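Local coordinates for uncharacterized protein DUF1185 (Bordetella bronchiseptica RB50, PDB 3BYQ) that is of unknown function but, as a DUF1185 family member with a variant of the Bacillus chorismate mutase fold, may act in amino-acid metabolism, at residues Y80-I85 against A115-V120; R129-V134 against F146-I151. All blocks are in the same frame, centred on the assembly; numbering follows the deposited sequence.

Contact 1: residues Y80-I85 against A115-V120; sequences YSKAAI and AMVPAV
Val117 lies between the ring of Tyr80 and the aliphatic chain of Lys82, where a loop runs into strand 119-123 and joins strand 79-86 in parallel within the mixed sheet of this chorismate mutase-like fold. The two methyls of Val117 divide the work. CG2 sits over one face of the Tyr80 ring, whose CG lies between backbone N and carbonyl carbon (chi1 55°), in a CH-pi contact, 3.9 Å from the ring centroid and 18° off the normal, while CG1 packs on Ser81 CA and Lys82 CD, 3.7 Å away from the latter. The Lys82 chain, extended beyond CG, passes Val117 and Ala119 on one face, with CG 3.6 Å from Ala119 CB; its NZ bonds to His99 O of helix 98-109. On the other face Ala83 CB meets Val120 CG1 more loosely. The strand pairing is uneven: Lys82 N to Pro118 O and Val120 N to Lys82 O are weak bonds, whereas Ala84 N reaches Val120 O at 3.2 Å. Pro118 CD rests against Tyr80 O, and Ser81 OG turns to Pro133 O of strand 130-136. At the Ala115 end the Tyr80 hydroxyl donates to Ala115 O, 2.5 Å from OH, with a C=O...O angle of 145°.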
ATOM      1  N   TYR B  80     -25.231   8.314   6.251  1.00 20.02           N
ATOM      2  CA  TYR B  80     -24.985   7.754   4.913  1.00 17.86           C
ATOM      3  C   TYR B  80     -23.869   8.487   4.174  1.00 18.71           C
ATOM      4  O   TYR B  80     -23.358   9.508   4.635  1.00 18.05           O
ATOM      5  CB  TYR B  80     -26.295   7.643   4.052  1.00 20.69           C
ATOM      6  CG  TYR B  80     -27.157   8.891   3.829  1.00 17.32           C
ATOM      7  CD1 TYR B  80     -26.685  10.200   4.011  1.00 16.84           C
ATOM      8  CD2 TYR B  80     -28.444   8.745   3.345  1.00 16.69           C
ATOM      9  CE1 TYR B  80     -27.542  11.332   3.772  1.00 15.08           C
ATOM     10  CE2 TYR B  80     -29.260   9.846   3.055  1.00 17.46           C
ATOM     11  CZ  TYR B  80     -28.820  11.121   3.275  1.00 19.12           C
ATOM     12  OH  TYR B  80     -29.730  12.149   3.018  1.00 18.08           O
ATOM     13  N   SER B  81     -23.511   7.895   3.043  1.00 17.03           N
ATOM     14  CA  SER B  81     -22.530   8.399   2.128  1.00 18.29           C
ATOM     15  C   SER B  81     -22.608   7.639   0.829  1.00 16.73           C
ATOM     16  O   SER B  81     -23.309   6.640   0.683  1.00 16.42           O
ATOM     17  CB  SER B  81     -21.114   8.287   2.687  1.00 18.82           C
ATOM     18  OG  SER B  81     -20.192   9.058   1.905  1.00 20.80           O
ATOM     19  N   LYS B  82     -21.804   8.107  -0.108  1.00 18.72           N
ATOM     20  CA  LYS B  82     -21.736   7.489  -1.437  1.00 18.85           C
ATOM     21  C   LYS B  82     -20.343   7.670  -1.950  1.00 19.93           C
ATOM     22  O   LYS B  82     -19.672   8.637  -1.606  1.00 21.14           O
ATOM     23  CB  LYS B  82     -22.747   8.123  -2.391  1.00 18.87           C
ATOM     24  CG  LYS B  82     -22.529   9.610  -2.692  1.00 22.19           C
ATOM     25  CD  LYS B  82     -23.782  10.329  -3.217  1.00 19.32           C
ATOM     26  CE  LYS B  82     -23.541  11.817  -3.283  1.00 18.87           C
ATOM     27  NZ  LYS B  82     -24.714  12.641  -3.619  1.00 22.06           N
ATOM     28  N   ALA B  83     -19.902   6.758  -2.797  1.00 18.10           N
ATOM     29  CA  ALA B  83     -18.521   6.872  -3.278  1.00 18.01           C
ATOM     30  C   ALA B  83     -18.316   6.163  -4.581  1.00 18.49           C
ATOM     31  O   ALA B  83     -19.104   5.309  -4.987  1.00 17.00           O
ATOM     32  CB  ALA B  83     -17.557   6.329  -2.218  1.00 20.12           C
ATOM     33  N   ALA B  84     -17.270   6.569  -5.277  1.00 15.73           N
ATOM     34  CA  ALA B  84     -16.924   5.953  -6.571  1.00 19.22           C
ATOM     35  C   ALA B  84     -15.423   5.852  -6.766  1.00 17.90           C
ATOM     36  O   ALA B  84     -14.699   6.758  -6.433  1.00 18.21           O
ATOM     37  CB  ALA B  84     -17.515   6.728  -7.739  1.00 16.99           C
ATOM     38  N   ILE B  85     -14.992   4.735  -7.318  1.00 16.51           N
ATOM     39  CA  ILE B  85     -13.601   4.527  -7.692  1.00 16.47           C
ATOM     40  C   ILE B  85     -13.608   4.090  -9.164  1.00 16.44           C
ATOM     41  O   ILE B  85     -14.107   3.004  -9.518  1.00 16.79           O
ATOM     42  CB  ILE B  85     -12.829   3.483  -6.842  1.00 18.06           C
ATOM     43  CG1 ILE B  85     -13.080   3.725  -5.363  1.00 19.15           C
ATOM     44  CG2 ILE B  85     -11.276   3.530  -7.196  1.00 15.50           C
ATOM     45  CD1 ILE B  85     -12.478   2.728  -4.423  1.00 19.66           C
ATOM     46  N   ALA B 115     -30.675  15.787   4.445  1.00 18.07           N
ATOM     47  CA  ALA B 115     -29.235  16.076   4.303  1.00 17.31           C
ATOM     48  C   ALA B 115     -28.663  15.590   2.974  1.00 17.06           C
ATOM     49  O   ALA B 115     -29.002  14.517   2.488  1.00 18.93           O
ATOM     50  CB  ALA B 115     -28.448  15.534   5.455  1.00 17.65           C
HETATM   51  N   MSE B 116     -27.851  16.436   2.353  1.00 17.91           N
HETATM   52  CA  MSE B 116     -27.118  16.025   1.152  1.00 16.92           C
HETATM   53  C   MSE B 116     -26.296  14.808   1.533  1.00 19.44           C
HETATM   54  O   MSE B 116     -25.762  14.740   2.616  1.00 20.86           O
HETATM   55  CB  MSE B 116     -26.174  17.111   0.667  1.00 22.01           C
HETATM   56  CG  MSE B 116     -25.479  16.782  -0.640  1.00 21.99           C
HETATM   57 SE   MSE B 116     -24.401  18.284  -1.317  0.75 21.43          SE
HETATM   58  CE  MSE B 116     -22.964  18.099  -0.131  1.00 26.25           C
ATOM     59  N   VAL B 117     -26.139  13.881   0.627  1.00 18.60           N
ATOM     60  CA  VAL B 117     -25.365  12.690   0.935  1.00 17.54           C
ATOM     61  C   VAL B 117     -23.910  13.082   0.678  1.00 18.31           C
ATOM     62  O   VAL B 117     -23.596  13.587  -0.415  1.00 21.35           O
ATOM     63  CB  VAL B 117     -25.719  11.513  -0.032  1.00 20.35           C
ATOM     64  CG1 VAL B 117     -24.891  10.272   0.337  1.00 18.95           C
ATOM     65  CG2 VAL B 117     -27.206  11.205  -0.029  1.00 24.36           C
ATOM     66  N   PRO B 118     -23.025  12.896   1.665  1.00 17.95           N
ATOM     67  CA  PRO B 118     -21.619  13.219   1.420  1.00 18.92           C
ATOM     68  C   PRO B 118     -21.022  12.192   0.475  1.00 20.37           C
ATOM     69  O   PRO B 118     -21.637  11.161   0.202  1.00 20.54           O
ATOM     70  CB  PRO B 118     -21.009  13.205   2.811  1.00 20.16           C
ATOM     71  CG  PRO B 118     -21.772  12.231   3.501  1.00 17.21           C
ATOM     72  CD  PRO B 118     -23.195  12.280   2.987  1.00 19.34           C
ATOM     73  N   ALA B 119     -19.856  12.514  -0.054  1.00 20.88           N
ATOM     74  CA  ALA B 119     -19.249  11.676  -1.078  1.00 19.81           C
ATOM     75  C   ALA B 119     -17.760  11.842  -1.167  1.00 20.86           C
ATOM     76  O   ALA B 119     -17.206  12.811  -0.679  1.00 20.50           O
ATOM     77  CB  ALA B 119     -19.853  12.050  -2.444  1.00 19.67           C
ATOM     78  N   VAL B 120     -17.116  10.837  -1.741  1.00 17.48           N
ATOM     79  CA  VAL B 120     -15.703  10.935  -2.132  1.00 17.78           C
ATOM     80  C   VAL B 120     -15.528  10.058  -3.348  1.00 19.78           C
ATOM     81  O   VAL B 120     -16.245   9.094  -3.532  1.00 18.56           O
ATOM     82  CB  VAL B 120     -14.736  10.589  -0.965  1.00 20.31           C
ATOM     83  CG1 VAL B 120     -14.920   9.147  -0.476  1.00 18.84           C
ATOM     84  CG2 VAL B 120     -13.243  10.910  -1.322  1.00 21.12           C
TER

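Contact 2: residues R129-V134 against F146-I151. With EDO (1,2-ethanediol), chain O.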
ATOM      1  N   ARG B 129      -7.940   1.470  -1.758  1.00 20.23           N
ATOM      2  CA  ARG B 129      -8.791   1.556  -0.559  1.00 20.92           C
ATOM      3  C   ARG B 129      -9.077   3.013  -0.282  1.00 23.06           C
ATOM      4  O   ARG B 129      -8.168   3.821  -0.348  1.00 22.45           O
ATOM      5  CB  ARG B 129      -8.045   1.040   0.660  1.00 25.65           C
ATOM      6  CG  ARG B 129      -7.352  -0.287   0.548  1.00 33.19           C
ATOM      7  CD  ARG B 129      -8.285  -1.405   0.416  1.00 30.27           C
ATOM      8  NE  ARG B 129      -9.306  -1.500   1.455  1.00 27.32           N
ATOM      9  CZ  ARG B 129     -10.333  -2.336   1.394  1.00 31.90           C
ATOM     10  NH1 ARG B 129     -10.440  -3.186   0.379  1.00 26.25           N
ATOM     11  NH2 ARG B 129     -11.243  -2.347   2.342  1.00 38.42           N
HETATM   12  N   MSE B 130     -10.314   3.340   0.074  1.00 21.80           N
HETATM   13  CA  MSE B 130     -10.678   4.736   0.290  1.00 19.55           C
HETATM   14  C   MSE B 130     -11.584   4.932   1.486  1.00 18.28           C
HETATM   15  O   MSE B 130     -12.556   4.210   1.642  1.00 19.79           O
HETATM   16  CB  MSE B 130     -11.383   5.229  -1.008  1.00 21.41           C
HETATM   17  CG  MSE B 130     -11.698   6.686  -1.116  1.00 24.24           C
HETATM   18 SE   MSE B 130     -12.238   7.143  -2.919  0.75 16.43          SE
HETATM   19  CE  MSE B 130     -13.944   6.280  -2.946  1.00 18.54           C
HETATM   20  N   MSE B 131     -11.264   5.935   2.305  1.00 20.27           N
HETATM   21  CA  MSE B 131     -12.087   6.294   3.471  0.50 18.87           C
HETATM   22  C   MSE B 131     -13.274   7.063   2.970  1.00 20.19           C
HETATM   23  O   MSE B 131     -13.117   8.049   2.245  1.00 19.00           O
HETATM   24  CB  MSE B 131     -11.366   7.219   4.465  0.50 19.40           C
HETATM   25  CG  MSE B 131     -10.142   6.676   5.103  0.50 19.03           C
HETATM   26 SE   MSE B 131     -10.432   5.090   6.113  0.38 20.62          SE
HETATM   27  CE  MSE B 131     -11.691   5.697   7.435  0.50 27.44           C
ATOM     28  N   VAL B 132     -14.457   6.620   3.364  1.00 18.48           N
ATOM     29  CA  VAL B 132     -15.710   7.273   2.935  1.00 18.78           C
ATOM     30  C   VAL B 132     -16.374   7.973   4.105  1.00 17.53           C
ATOM     31  O   VAL B 132     -16.713   7.340   5.103  1.00 18.03           O
ATOM     32  CB  VAL B 132     -16.709   6.251   2.303  1.00 20.75           C
ATOM     33  CG1 VAL B 132     -17.993   7.000   1.798  1.00 17.95           C
ATOM     34  CG2 VAL B 132     -16.018   5.502   1.163  1.00 21.37           C
ATOM     35  N   PRO B 133     -16.566   9.272   4.004  1.00 15.44           N
ATOM     36  CA  PRO B 133     -17.091   9.963   5.169  1.00 15.44           C
ATOM     37  C   PRO B 133     -18.591   9.937   5.190  1.00 16.68           C
ATOM     38  O   PRO B 133     -19.227  10.017   4.143  1.00 18.07           O
ATOM     39  CB  PRO B 133     -16.621  11.395   4.939  1.00 17.50           C
ATOM     40  CG  PRO B 133     -16.619  11.521   3.472  1.00 18.15           C
ATOM     41  CD  PRO B 133     -16.134  10.226   2.957  1.00 16.77           C
ATOM     42  N   VAL B 134     -19.150   9.840   6.393  1.00 16.69           N
ATOM     43  CA  VAL B 134     -20.590   9.854   6.569  1.00 15.96           C
ATOM     44  C   VAL B 134     -21.048  10.957   7.494  1.00 17.18           C
ATOM     45  O   VAL B 134     -20.285  11.511   8.310  1.00 16.38           O
ATOM     46  CB  VAL B 134     -21.156   8.500   7.145  1.00 15.89           C
ATOM     47  CG1 VAL B 134     -20.757   7.330   6.281  1.00 19.20           C
ATOM     48  CG2 VAL B 134     -20.702   8.236   8.615  1.00 21.80           C
ATOM     49  N   PHE B 146     -20.522  12.524  12.493  1.00 16.77           N
ATOM     50  CA  PHE B 146     -19.421  12.490  11.493  1.00 16.31           C
ATOM     51  C   PHE B 146     -18.598  11.266  11.735  1.00 16.81           C
ATOM     52  O   PHE B 146     -18.192  10.988  12.873  1.00 18.28           O
ATOM     53  CB  PHE B 146     -18.514  13.719  11.564  1.00 16.17           C
ATOM     54  CG  PHE B 146     -19.241  14.997  11.345  1.00 15.50           C
ATOM     55  CD1 PHE B 146     -19.900  15.232  10.154  1.00 19.91           C
ATOM     56  CD2 PHE B 146     -19.183  16.008  12.272  1.00 15.87           C
ATOM     57  CE1 PHE B 146     -20.561  16.421   9.937  1.00 23.43           C
ATOM     58  CE2 PHE B 146     -19.826  17.236  12.038  1.00 19.31           C
ATOM     59  CZ  PHE B 146     -20.511  17.417  10.877  1.00 21.29           C
ATOM     60  N   ASN B 147     -18.349  10.510  10.679  1.00 18.70           N
ATOM     61  CA  ASN B 147     -17.626   9.262  10.802  1.00 16.38           C
ATOM     62  C   ASN B 147     -17.104   8.800   9.451  1.00 19.55           C
ATOM     63  O   ASN B 147     -17.276   9.497   8.449  1.00 20.46           O
ATOM     64  CB  ASN B 147     -18.554   8.173  11.376  1.00 18.76           C
ATOM     65  CG  ASN B 147     -17.838   7.204  12.282  1.00 18.01           C
ATOM     66  OD1 ASN B 147     -16.631   6.950  12.157  1.00 19.21           O
ATOM     67  ND2 ASN B 147     -18.584   6.680  13.252  1.00 17.48           N
ATOM     68  N   SER B 148     -16.451   7.643   9.447  1.00 20.16           N
ATOM     69  CA  SER B 148     -15.858   7.127   8.208  1.00 19.69           C
ATOM     70  C   SER B 148     -15.818   5.643   8.199  1.00 20.79           C
ATOM     71  O   SER B 148     -15.761   5.015   9.253  1.00 18.91           O
ATOM     72  CB  SER B 148     -14.384   7.605   8.082  1.00 20.72           C
ATOM     73  OG  SER B 148     -14.280   9.004   8.053  1.00 28.03           O
ATOM     74  N   ILE B 149     -15.887   5.087   6.995  1.00 18.20           N
ATOM     75  CA  ILE B 149     -15.676   3.654   6.781  1.00 19.45           C
ATOM     76  C   ILE B 149     -14.808   3.482   5.515  1.00 20.08           C
ATOM     77  O   ILE B 149     -14.976   4.212   4.544  1.00 17.62           O
ATOM     78  CB  ILE B 149     -16.972   2.868   6.697  1.00 21.11           C
ATOM     79  CG1 ILE B 149     -16.658   1.374   6.594  1.00 21.90           C
ATOM     80  CG2 ILE B 149     -17.808   3.338   5.501  1.00 20.30           C
ATOM     81  CD1 ILE B 149     -17.897   0.438   6.602  1.00 20.07           C
ATOM     82  N   GLU B 150     -13.879   2.544   5.549  1.00 21.27           N
ATOM     83  CA  GLU B 150     -13.034   2.293   4.379  1.00 19.47           C
ATOM     84  C   GLU B 150     -13.691   1.307   3.433  1.00 19.37           C
ATOM     85  O   GLU B 150     -14.195   0.273   3.866  1.00 20.02           O
ATOM     86  CB  GLU B 150     -11.656   1.742   4.790  1.00 19.94           C
ATOM     87  CG  GLU B 150     -10.645   1.860   3.644  1.00 22.51           C
ATOM     88  CD  GLU B 150      -9.340   1.171   3.883  1.00 19.13           C
ATOM     89  OE1 GLU B 150      -9.355  -0.077   3.968  1.00 23.00           O
ATOM     90  OE2 GLU B 150      -8.307   1.877   3.943  1.00 24.97           O
ATOM     91  N   ILE B 151     -13.650   1.600   2.138  1.00 18.26           N
ATOM     92  CA  ILE B 151     -14.158   0.674   1.133  1.00 20.18           C
ATOM     93  C   ILE B 151     -13.049   0.316   0.152  1.00 19.92           C
ATOM     94  O   ILE B 151     -12.011   1.005   0.062  1.00 18.71           O
ATOM     95  CB  ILE B 151     -15.372   1.252   0.336  1.00 20.89           C
ATOM     96  CG1 ILE B 151     -14.965   2.438  -0.554  1.00 20.23           C
ATOM     97  CG2 ILE B 151     -16.513   1.630   1.307  1.00 23.16           C
ATOM     98  CD1 ILE B 151     -16.043   2.872  -1.590  1.00 21.69           C
TER
HETATM   99  C1  EDO O 194     -13.096  -2.231   7.654  1.00 41.87           C
HETATM  100  O1  EDO O 194     -12.091  -1.296   7.230  1.00 25.08           O
HETATM  101  C2  EDO O 194     -14.345  -2.032   6.813  1.00 39.49           C
HETATM  102  O2  EDO O 194     -13.988  -1.970   5.422  1.00 38.49           O
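Glu150 CG stands anti to its backbone N (chi1 -164°) and the chain runs on extended, whereas Arg129 bends at chi2 and chi3 (-68° and -54°), and the two side chains cross at about a right angle. Arg129 NE thereby meets Glu150 OE1 at 2.9 Å in a salt bridge; the oxygen lies in the guanidinium plane but is approached from above the carboxylate plane. NH2 adds a weak bond to the same oxygen, and Glu150 OE2 is hydrogen-bonded to Tyr128 OH of a second subunit. Strands 130-136 and 147-151 form an antiparallel beta hairpin, in which Met130-Ile151, Val132-Ile149 and Val134-Asn147 are hydrogen-bonded pairs; Val132 N to Ile149 O, at 2.7 Å, is the shortest of their bonds. On the face of these pairs Val132 CG2 packs 3.7 Å from Ile151 CG1, and Val134 CG2 lies 3.5 Å from Asn147 CB, the two lying side by side. On the Glu150 face, Met131 SE, in one of its two conformers, lies 3.8 Å from Glu150 CB. Ser148 OG bonds to Lys121 O of the second subunit. A 1,2-ethanediol, probably from the crystallisation liquor and also bonded to Gln154 N of a third subunit, donates from O2 to Glu150 O, 2.7 Å away.

Both contacts are largely buried in one sheet, yet they differ in partners and chemistry. The centre of contact 1 lies about 5 Å from the chain centre, that of contact 2 about 9 Å. Contact 1 joins a parallel pair whose Lys82 face is backed by helix 98-109; contact 2 is an antiparallel hairpin whose Glu150 face meets two other subunits. Apolar packing, one tyrosine hydroxyl bond and two weak backbone bonds out of three mark the first, regular pairing and a salt bridge the second. Strands 79-86 and 130-136 are sheet neighbours, and Val120 CG1 packs 3.4 Å from Met131 O to join the contacts. Val120 also packs against Met131 of the second subunit, so both contacts take part in the assembly.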